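Local coordinates for DUF305 domain-containing protein (Deinococcus radiodurans R1, PDB 3BT5), which is of unknown function but belongs to the DUF305 family and folds as a helical bundle, consistent with its place among the ferritin-like proteins, at residues L21-Q26 with I112-G117; M58-A63 with A138-V143. All blocks are in the same frame, centred on the assembly; numbering follows the deposited sequence. Where two conformers were deposited one is given.

Contact 1: residues L21-Q26 with I112-G117; sequences LQHHAQ and IRHHQG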
loop_
_atom_site.group_PDB
_atom_site.type_symbol
_atom_site.label_atom_id
_atom_site.label_comp_id
_atom_site.label_asym_id
_atom_site.label_seq_id
_atom_site.Cartn_x
_atom_site.Cartn_y
_atom_site.Cartn_z
ATOM N N LEU A 21 -8.120 0.237 1.929
ATOM C CA LEU A 21 -8.269 -0.981 1.136
ATOM C C LEU A 21 -7.838 -0.677 -0.304
ATOM O O LEU A 21 -7.116 -1.468 -0.927
ATOM C CB LEU A 21 -9.709 -1.485 1.226
ATOM C CG LEU A 21 -10.045 -2.738 0.414
ATOM C CD1 LEU A 21 -9.162 -3.901 0.788
ATOM C CD2 LEU A 21 -11.519 -3.089 0.657
ATOM N N GLN A 22 -8.263 0.461 -0.835
ATOM C CA GLN A 22 -7.862 0.826 -2.190
ATOM C C GLN A 22 -6.365 1.157 -2.255
ATOM O O GLN A 22 -5.666 0.864 -3.246
ATOM C CB GLN A 22 -8.660 2.055 -2.637
ATOM C CG GLN A 22 -10.110 1.775 -2.936
ATOM C CD GLN A 22 -10.788 3.005 -3.512
ATOM O OE1 GLN A 22 -10.266 3.656 -4.426
ATOM N NE2 GLN A 22 -11.919 3.359 -2.955
ATOM N N HIS A 23 -5.863 1.796 -1.215
ATOM C CA HIS A 23 -4.435 2.150 -1.160
ATOM C C HIS A 23 -3.585 0.866 -1.186
ATOM O O HIS A 23 -2.640 0.730 -1.987
ATOM C CB HIS A 23 -4.209 2.924 0.130
ATOM C CG HIS A 23 -2.973 3.773 0.138
ATOM N ND1 HIS A 23 -1.708 3.296 0.429
ATOM C CD2 HIS A 23 -2.829 5.099 -0.099
ATOM C CE1 HIS A 23 -0.839 4.286 0.352
ATOM N NE2 HIS A 23 -1.497 5.392 0.038
ATOM N N HIS A 24 -3.934 -0.113 -0.344
ATOM C CA HIS A 24 -3.214 -1.373 -0.346
ATOM C C HIS A 24 -3.318 -2.066 -1.695
ATOM O O HIS A 24 -2.341 -2.706 -2.149
ATOM C CB HIS A 24 -3.796 -2.296 0.719
ATOM C CG HIS A 24 -3.167 -2.161 2.074
ATOM N ND1 HIS A 24 -2.847 -0.948 2.656
ATOM C CD2 HIS A 24 -2.826 -3.117 2.975
ATOM C CE1 HIS A 24 -2.316 -1.172 3.851
ATOM N NE2 HIS A 24 -2.302 -2.477 4.069
ATOM N N ALA A 25 -4.488 -2.017 -2.325
ATOM C CA ALA A 25 -4.645 -2.715 -3.592
ATOM C C ALA A 25 -3.609 -2.260 -4.607
ATOM O O ALA A 25 -3.146 -3.059 -5.446
ATOM C CB ALA A 25 -6.034 -2.531 -4.154
ATOM N N GLN A 26 -3.234 -0.979 -4.560
ATOM C CA GLN A 26 -2.280 -0.498 -5.553
ATOM C C GLN A 26 -0.895 -1.148 -5.384
ATOM O O GLN A 26 -0.141 -1.281 -6.357
ATOM C CB GLN A 26 -2.125 1.014 -5.545
ATOM C CG GLN A 26 -1.250 1.461 -6.719
ATOM C CD GLN A 26 -1.005 2.936 -6.726
ATOM O OE1 GLN A 26 -0.344 3.468 -5.837
ATOM N NE2 GLN A 26 -1.470 3.586 -7.758
ATOM N N ILE A 112 8.033 3.077 -1.720
ATOM C CA ILE A 112 8.362 3.843 -0.522
ATOM C C ILE A 112 7.404 5.015 -0.320
ATOM O O ILE A 112 6.890 5.209 0.778
ATOM C CB ILE A 112 9.838 4.340 -0.537
ATOM C CG1 ILE A 112 10.801 3.157 -0.362
ATOM C CG2 ILE A 112 10.059 5.440 0.527
ATOM C CD1 ILE A 112 12.246 3.504 -0.802
ATOM N N ARG A 113 7.147 5.789 -1.373
ATOM C CA ARG A 113 6.272 6.944 -1.220
ATOM C C ARG A 113 4.856 6.489 -0.870
ATOM O O ARG A 113 4.167 7.105 -0.035
ATOM C CB ARG A 113 6.298 7.795 -2.503
ATOM C CG ARG A 113 5.608 9.161 -2.369
ATOM C CD ARG A 113 5.539 9.876 -3.716
ATOM N NE ARG A 113 4.740 9.115 -4.666
ATOM C CZ ARG A 113 4.779 9.234 -5.992
ATOM N NH1 ARG A 113 5.627 10.052 -6.606
ATOM N NH2 ARG A 113 3.984 8.508 -6.706
ATOM N N HIS A 114 4.432 5.410 -1.503
ATOM C CA HIS A 114 3.153 4.790 -1.231
ATOM C C HIS A 114 3.027 4.429 0.255
ATOM O O HIS A 114 2.037 4.782 0.927
ATOM C CB HIS A 114 3.045 3.571 -2.139
ATOM C CG HIS A 114 1.937 2.636 -1.827
ATOM N ND1 HIS A 114 2.010 1.719 -0.805
ATOM C CD2 HIS A 114 0.726 2.457 -2.422
ATOM C CE1 HIS A 114 0.893 1.012 -0.776
ATOM N NE2 HIS A 114 0.100 1.439 -1.751
ATOM N N HIS A 115 4.043 3.763 0.795
ATOM C CA HIS A 115 3.999 3.362 2.189
ATOM C C HIS A 115 4.072 4.569 3.136
ATOM O O HIS A 115 3.443 4.567 4.188
ATOM C CB HIS A 115 5.185 2.428 2.477
ATOM C CG HIS A 115 4.957 0.997 2.076
ATOM N ND1 HIS A 115 4.094 0.625 1.055
ATOM C CD2 HIS A 115 5.464 -0.153 2.584
ATOM C CE1 HIS A 115 4.072 -0.699 0.971
ATOM N NE2 HIS A 115 4.912 -1.197 1.878
ATOM N N GLN A 116 4.836 5.591 2.776
ATOM C CA GLN A 116 4.859 6.817 3.573
ATOM C C GLN A 116 3.469 7.430 3.629
ATOM O O GLN A 116 3.064 7.932 4.669
ATOM C CB GLN A 116 5.896 7.815 3.032
ATOM C CG GLN A 116 7.318 7.297 3.207
ATOM C CD GLN A 116 8.349 8.104 2.453
ATOM O OE1 GLN A 116 8.054 8.668 1.406
ATOM N NE2 GLN A 116 9.586 8.116 2.957
ATOM N N GLY A 117 2.739 7.412 2.521
ATOM C CA GLY A 117 1.375 7.954 2.545
ATOM C C GLY A 117 0.467 7.118 3.429
ATOM O O GLY A 117 -0.347 7.669 4.185
#
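His23 of helix 11-37 and His114 of helix 100-122 meet in a buried helix-to-helix contact near the centre of the chain, tied by a side-chain-to-backbone hydrogen bond. The segment axes are almost antiparallel at 165° and approach to 10.6 Å, a gap bridged by the two imidazoles. Each ring has CG anti to its own backbone N (chi1 -159° for His23), which swings it across the gap alongside the other. His114 NE2 donates a nearly straight bond of 2.8 Å to His23 O; the carbonyl oxygen lies at the ring edge, while the donor stands above the carbonyl plane. At its other nitrogen, ND1, His114 pairs with His115 ND1 at 3.0 Å, and His115 NE2 in turn bonds Glu148, so both nitrogens of His114 are gripped and its rotation is fixed. His23 CE1 sits over the centre of the His114 ring, 3.6 Å above its plane, and also approaches His114 O at 3.0 Å; the rings are oblique. His23 NE2 bonds Met84 O. Gln26 OE1, bound by Ala87 N, comes to 3.7 Å from His114 CD2 at the ring edge. A phenylalanine in place of His114 would probably leave His23 O and His115 ND1 without these partners. Antiparallel helices joined by inward polar side chains are consistent with the core of a ferritin-like four-helix bundle.

Contact 2: residues M58-A63 with A138-V143; sequences MRQMEA and ARQIVV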
loop_
_atom_site.group_PDB
_atom_site.type_symbol
_atom_site.label_atom_id
_atom_site.label_comp_id
_atom_site.label_asym_id
_atom_site.label_seq_id
_atom_site.Cartn_x
_atom_site.Cartn_y
_atom_site.Cartn_z
ATOM N N MET A 58 -5.489 -6.477 3.529
ATOM C CA MET A 58 -6.695 -6.281 2.737
ATOM C C MET A 58 -7.779 -7.243 3.180
ATOM O O MET A 58 -8.943 -6.852 3.262
ATOM C CB MET A 58 -6.411 -6.477 1.252
ATOM C CG MET A 58 -5.512 -5.360 0.727
ATOM S SD MET A 58 -4.991 -5.674 -1.001
ATOM C CE MET A 58 -6.524 -5.339 -1.856
ATOM N N ARG A 59 -7.433 -8.507 3.439
ATOM C CA ARG A 59 -8.475 -9.442 3.870
ATOM C C ARG A 59 -9.135 -8.972 5.171
ATOM O O ARG A 59 -10.366 -9.147 5.371
ATOM C CB ARG A 59 -7.874 -10.836 4.061
ATOM C CG ARG A 59 -7.478 -11.497 2.727
ATOM C CD ARG A 59 -7.209 -12.998 2.864
ATOM N NE ARG A 59 -6.191 -13.310 3.856
ATOM C CZ ARG A 59 -4.877 -13.281 3.632
ATOM N NH1 ARG A 59 -4.394 -12.938 2.435
ATOM N NH2 ARG A 59 -4.031 -13.617 4.612
ATOM N N GLN A 60 -8.332 -8.427 6.086
ATOM C CA GLN A 60 -8.862 -7.902 7.352
ATOM C C GLN A 60 -9.776 -6.713 7.105
ATOM O O GLN A 60 -10.819 -6.571 7.755
ATOM C CB GLN A 60 -7.722 -7.447 8.266
ATOM C CG GLN A 60 -6.801 -8.543 8.772
ATOM C CD GLN A 60 -5.780 -7.997 9.747
ATOM O OE1 GLN A 60 -6.132 -7.318 10.724
ATOM N NE2 GLN A 60 -4.507 -8.269 9.483
ATOM N N MET A 61 -9.374 -5.826 6.204
ATOM C CA MET A 61 -10.192 -4.666 5.878
ATOM C C MET A 61 -11.500 -5.037 5.204
ATOM O O MET A 61 -12.559 -4.457 5.497
ATOM C CB MET A 61 -9.396 -3.730 4.973
ATOM C CG MET A 61 -8.220 -3.135 5.732
ATOM S SD MET A 61 -7.416 -1.813 4.849
ATOM C CE MET A 61 -6.064 -2.687 4.183
ATOM N N GLU A 62 -11.434 -6.002 4.280
ATOM C CA GLU A 62 -12.645 -6.494 3.624
ATOM C C GLU A 62 -13.613 -7.055 4.668
ATOM O O GLU A 62 -14.821 -6.808 4.613
ATOM C CB GLU A 62 -12.258 -7.578 2.598
ATOM C CG GLU A 62 -11.641 -6.950 1.346
ATOM C CD GLU A 62 -10.821 -7.907 0.479
ATOM O OE1 GLU A 62 -10.428 -9.024 0.926
ATOM O OE2 GLU A 62 -10.534 -7.523 -0.675
ATOM N N ALA A 63 -13.078 -7.822 5.611
ATOM C CA ALA A 63 -13.939 -8.426 6.637
ATOM C C ALA A 63 -14.600 -7.340 7.483
ATOM O O ALA A 63 -15.771 -7.426 7.817
ATOM C CB ALA A 63 -13.134 -9.357 7.513
ATOM N N ALA A 138 -4.752 -0.362 12.594
ATOM C CA ALA A 138 -3.902 0.803 12.359
ATOM C C ALA A 138 -2.472 0.555 12.841
ATOM O O ALA A 138 -1.490 0.871 12.144
ATOM C CB ALA A 138 -4.485 2.029 13.039
ATOM N N ARG A 139 -2.338 0.028 14.050
ATOM C CA ARG A 139 -1.006 -0.278 14.553
ATOM C C ARG A 139 -0.279 -1.269 13.637
ATOM O O ARG A 139 0.910 -1.080 13.314
ATOM C CB ARG A 139 -1.104 -0.781 15.997
ATOM C CG ARG A 139 -1.688 0.284 16.922
ATOM C CD ARG A 139 -1.587 -0.048 18.405
ATOM N NE ARG A 139 -2.084 1.068 19.211
ATOM C CZ ARG A 139 -1.373 2.155 19.511
ATOM N NH1 ARG A 139 -0.122 2.276 19.084
ATOM N NH2 ARG A 139 -1.910 3.125 20.244
ATOM N N GLN A 140 -0.976 -2.315 13.201
ATOM C CA GLN A 140 -0.361 -3.308 12.290
ATOM C C GLN A 140 0.099 -2.687 10.976
ATOM O O GLN A 140 1.183 -2.995 10.468
ATOM C CB GLN A 140 -1.300 -4.486 12.017
ATOM C CG GLN A 140 -1.561 -5.363 13.242
ATOM C CD GLN A 140 -2.774 -6.271 13.070
ATOM O OE1 GLN A 140 -3.328 -6.391 11.974
ATOM N NE2 GLN A 140 -3.196 -6.907 14.159
ATOM N N ILE A 141 -0.735 -1.831 10.407
ATOM C CA ILE A 141 -0.379 -1.144 9.172
ATOM C C ILE A 141 0.897 -0.329 9.356
ATOM O O ILE A 141 1.829 -0.436 8.543
ATOM C CB ILE A 141 -1.531 -0.244 8.674
ATOM C CG1 ILE A 141 -2.700 -1.102 8.178
ATOM C CG2 ILE A 141 -1.032 0.737 7.595
ATOM C CD1 ILE A 141 -3.984 -0.315 7.930
ATOM N N VAL A 142 0.960 0.475 10.422
ATOM C CA VAL A 142 2.102 1.361 10.619
ATOM C C VAL A 142 3.378 0.527 10.780
ATOM O O VAL A 142 4.398 0.798 10.156
ATOM C CB VAL A 142 1.899 2.348 11.818
ATOM C CG1 VAL A 142 3.207 3.095 12.171
ATOM C CG2 VAL A 142 0.795 3.346 11.518
ATOM N N VAL A 143 3.311 -0.504 11.611
ATOM C CA VAL A 143 4.493 -1.336 11.857
ATOM C C VAL A 143 4.987 -1.989 10.556
ATOM O O VAL A 143 6.181 -1.974 10.235
ATOM C CB VAL A 143 4.157 -2.415 12.932
ATOM C CG1 VAL A 143 5.217 -3.513 12.981
ATOM C CG2 VAL A 143 4.063 -1.767 14.289
#
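Segments 58-63 and 138-143 are both helical, run in roughly opposite senses and stand well apart, their nearest CA atoms being those of Gln60 and Gln140 at 10.9 Å. Such a gap is bridged by long side chains, and here two glutamines do so. Both have CG anti to the carbonyl carbon (chi1 -66° for Gln60 and -67° for Gln140) and an extended chain beyond it, which carries each amide out from its helix toward the other. The two side chains cross at about a right angle, with their amide planes 61° apart. Gln140 leads with its oxygen: OE1 lies in front of the Gln60 amide, 3.7 Å from Gln60 CD. The approach is local, lies toward the surface and buries little area.

Helices 41-68 and 132-158 are two of the four long helices of the bundle, and their opposed directions suit the up-down-down-up order of a ferritin-like fold, in which the second and fourth helices are antiparallel neighbours. Inward of the glutamines each helix is covered by others of the bundle: Met61 lies against Met20 and His24 of helix 11-37, whereas Ile141 rests on Thr122 of helix 100-122. The same Thr122 also receives Ala138 and Val142, and on the other helix Met58, nearly a turn before Met61, packs on His24 and Ala25. Leu137, one turn before Ile141, lies against both Gln60 and Met61 and thereby joins the polar edge of the interface to its buried part.

The centres of contacts 1 and 2 lie about 12 Å apart, and together they use all four long helices of the bundle. Contact 1 pairs helix 11-37 with helix 100-122, contact 2 helix 41-68 with helix 132-158; along the chain the segments therefore alternate, first and third against second and fourth. The pairings meet where helices 11-37 and 41-68 pack: His24 CD2 is 3.5 Å from Met61 CE in one conformer of Met61, and Ala25 CB is 3.7 Å from Met58 CE. Contact 1 lies deep, close to the chain centre, and contact 2 nearer the surface, so sequence-distant helices are joined at two depths of one DUF305 domain.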